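Local structure of periplasmic solute binding protein (Candidatus Liberibacter asiaticus str. psy62, 6IXI) at residues N36-Y41 with L62-T67. The protein binds zinc and manganese ions in the periplasm and probably delivers them, as ZnuA-type proteins do, to a membrane ABC transporter for uptake. Sequence-based numbering, arbitrary orientation.
Sequences NDSHSY and LHLEET. With CD (cadmium ion), chain B; CD (cadmium ion), chain C; ACT (acetate ion), chain S.
The metal site of this solute-binding protein takes H39 from one loop, and L64 of a second loop lies against that ligand. H39 NE2 binds a cadmium ion at 2.1 Å. H106, E172 and D247 complete the protein ligands, and H39, like these three, is also seen to bind zinc and manganese. The H39 and L64 side chains cross at about a right angle, with L64 CD1 3.5 Å from H39 CE1. CG of L64 is anti to the backbone N (chi1 178°), which sends CD1 to the ring and to S38 CB. On the other ring nitrogen, ND1 donates to acetate OXT at 2.7 Å, a fairly straight bond (160°) near the ring plane. In this crystal the ring is thus held at both nitrogens, by the metal and by the acetate, probably from the crystallisation liquor. Acetate O lies 3.2 Å from E66 OE2, which binds a second cadmium ion together with E102. Both loops follow parallel strands of one sheet, 27-30 and 56-59, in the two-lobed fold of the family 9 binding proteins. D37 shapes the first loop as an Asx turn. Its OD1 accepts from H39 N at 2.8 Å, met from above the carboxylate plane, while OD2 takes S40 OG. This second-shell carboxylate holds the backbone of the ligand H39. Water 1 joins the loops: it donates to H39 O and to L64 O (2.9 Å) and accepts from T67 N (2.7 Å). Nearby, S38 O and L64 O, two acceptors, approach to 3.2 Å; Y68 OH is hydrogen-bonded to S38 O.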
loop_
_atom_site.group_PDB
_atom_site.type_symbol
_atom_site.label_atom_id
_atom_site.label_comp_id
_atom_site.label_asym_id
_atom_site.label_seq_id
_atom_site.Cartn_x
_atom_site.Cartn_y
_atom_site.Cartn_z
ATOM N N ASN A 36 10.131 6.910 5.542
ATOM C CA ASN A 36 9.662 8.202 5.086
ATOM C C ASN A 36 8.197 8.110 4.693
ATOM O O ASN A 36 7.662 7.036 4.431
ATOM C CB ASN A 36 10.563 8.757 3.987
ATOM C CG ASN A 36 11.916 9.070 4.573
ATOM O OD1 ASN A 36 11.996 9.810 5.545
ATOM N ND2 ASN A 36 12.961 8.469 4.039
ATOM N N ASP A 37 7.563 9.271 4.641
ATOM C CA ASP A 37 6.128 9.290 4.478
ATOM C C ASP A 37 5.795 9.718 3.049
ATOM O O ASP A 37 6.042 10.859 2.652
ATOM C CB ASP A 37 5.504 10.087 5.625
ATOM C CG ASP A 37 4.263 10.846 5.224
ATOM O OD1 ASP A 37 3.318 10.189 4.724
ATOM O OD2 ASP A 37 4.272 12.087 5.393
ATOM N N SER A 38 5.217 8.782 2.290
ATOM C CA SER A 38 4.879 8.997 0.893
ATOM C C SER A 38 3.825 10.091 0.771
ATOM O O SER A 38 3.623 10.638 -0.309
ATOM C CB SER A 38 4.445 7.707 0.233
ATOM O OG SER A 38 3.772 6.877 1.169
ATOM N N HIS A 39 3.196 10.431 1.901
ATOM C CA HIS A 39 2.078 11.363 1.890
ATOM C C HIS A 39 2.572 12.811 1.831
ATOM O O HIS A 39 1.933 13.656 1.203
ATOM C CB HIS A 39 1.051 11.032 3.001
ATOM C CG HIS A 39 0.347 9.723 2.804
ATOM N ND1 HIS A 39 -0.391 9.429 1.667
ATOM C CD2 HIS A 39 0.254 8.618 3.574
ATOM C CE1 HIS A 39 -0.914 8.209 1.757
ATOM N NE2 HIS A 39 -0.540 7.699 2.890
ATOM N N SER A 40 3.701 13.094 2.487
ATOM C CA SER A 40 4.275 14.432 2.447
ATOM C C SER A 40 5.792 14.347 2.585
ATOM O O SER A 40 6.326 14.193 3.679
ATOM C CB SER A 40 3.677 15.318 3.496
ATOM O OG SER A 40 3.946 14.773 4.776
ATOM N N TYR A 41 6.477 14.433 1.444
ATOM C CA TYR A 41 7.887 14.107 1.397
ATOM C C TYR A 41 8.620 15.263 0.742
ATOM O O TYR A 41 8.194 15.785 -0.290
ATOM C CB TYR A 41 8.105 12.820 0.597
ATOM C CG TYR A 41 9.551 12.434 0.439
ATOM C CD1 TYR A 41 10.256 11.870 1.491
ATOM C CD2 TYR A 41 10.218 12.648 -0.759
ATOM C CE1 TYR A 41 11.590 11.521 1.355
ATOM C CE2 TYR A 41 11.555 12.307 -0.909
ATOM C CZ TYR A 41 12.241 11.751 0.153
ATOM O OH TYR A 41 13.550 11.404 0.001
ATOM N N LEU A 62 -3.182 7.577 -8.082
ATOM C CA LEU A 62 -4.243 7.785 -7.107
ATOM C C LEU A 62 -3.812 8.878 -6.129
ATOM O O LEU A 62 -4.115 8.803 -4.940
ATOM C CB LEU A 62 -4.516 6.468 -6.373
ATOM C CG LEU A 62 -4.988 5.307 -7.250
ATOM C CD1 LEU A 62 -5.189 4.040 -6.422
ATOM C CD2 LEU A 62 -6.263 5.678 -7.999
ATOM N N HIS A 63 -3.074 9.873 -6.648
ATOM C CA HIS A 63 -2.734 11.101 -5.933
ATOM C C HIS A 63 -1.713 10.872 -4.823
ATOM O O HIS A 63 -1.451 11.804 -4.070
ATOM C CB HIS A 63 -3.968 11.869 -5.405
ATOM C CG HIS A 63 -4.809 12.489 -6.471
ATOM N ND1 HIS A 63 -5.591 13.612 -6.236
ATOM C CD2 HIS A 63 -5.021 12.145 -7.764
ATOM C CE1 HIS A 63 -6.261 13.920 -7.332
ATOM N NE2 HIS A 63 -5.920 13.039 -8.287
ATOM N N LEU A 64 -1.108 9.674 -4.743
ATOM C CA LEU A 64 -0.170 9.414 -3.658
ATOM C C LEU A 64 0.994 10.402 -3.717
ATOM O O LEU A 64 1.487 10.853 -2.680
ATOM C CB LEU A 64 0.350 7.970 -3.695
ATOM C CG LEU A 64 1.378 7.635 -2.613
ATOM C CD1 LEU A 64 0.730 7.635 -1.239
ATOM C CD2 LEU A 64 2.068 6.301 -2.883
ATOM N N GLU A 65 1.446 10.710 -4.937
ATOM C CA GLU A 65 2.684 11.453 -5.085
ATOM C C GLU A 65 2.378 12.935 -5.321
ATOM O O GLU A 65 3.245 13.690 -5.774
ATOM C CB GLU A 65 3.532 10.866 -6.218
ATOM C CG GLU A 65 4.089 9.468 -5.934
ATOM C CD GLU A 65 3.208 8.326 -6.419
ATOM O OE1 GLU A 65 2.151 8.627 -6.987
ATOM O OE2 GLU A 65 3.578 7.136 -6.238
ATOM N N GLU A 66 1.146 13.365 -5.034
ATOM C CA GLU A 66 0.728 14.650 -5.587
ATOM C C GLU A 66 1.570 15.810 -5.044
ATOM O O GLU A 66 1.806 16.769 -5.762
ATOM C CB GLU A 66 -0.762 14.911 -5.387
ATOM C CG GLU A 66 -1.129 15.229 -3.954
ATOM C CD GLU A 66 -2.631 15.308 -3.744
ATOM O OE1 GLU A 66 -3.375 15.365 -4.757
ATOM O OE2 GLU A 66 -3.055 15.297 -2.571
ATOM N N THR A 67 2.027 15.732 -3.792
ATOM C CA THR A 67 2.818 16.830 -3.254
ATOM C C THR A 67 4.222 16.879 -3.860
ATOM O O THR A 67 4.904 17.884 -3.685
ATOM C CB THR A 67 2.872 16.829 -1.720
ATOM O OG1 THR A 67 3.726 15.771 -1.290
ATOM C CG2 THR A 67 1.515 16.700 -1.061
HETATM CD CD CD B . -1.379 6.148 4.024
HETATM CD CD CD C . -5.110 15.844 -2.053
HETATM C C ACT S . -1.336 11.841 -0.669
HETATM O O ACT S . -1.589 13.066 -0.721
HETATM O OXT ACT S . -0.287 11.372 -0.172
HETATM C CH3 ACT S . -2.377 10.864 -1.240
HETATM O O HOH W 1 1.745 13.720 -2.071
HETATM O O HOH W 2 7.248 18.824 -1.382
HETATM O O HOH W 3 -5.150 17.542 -3.661
#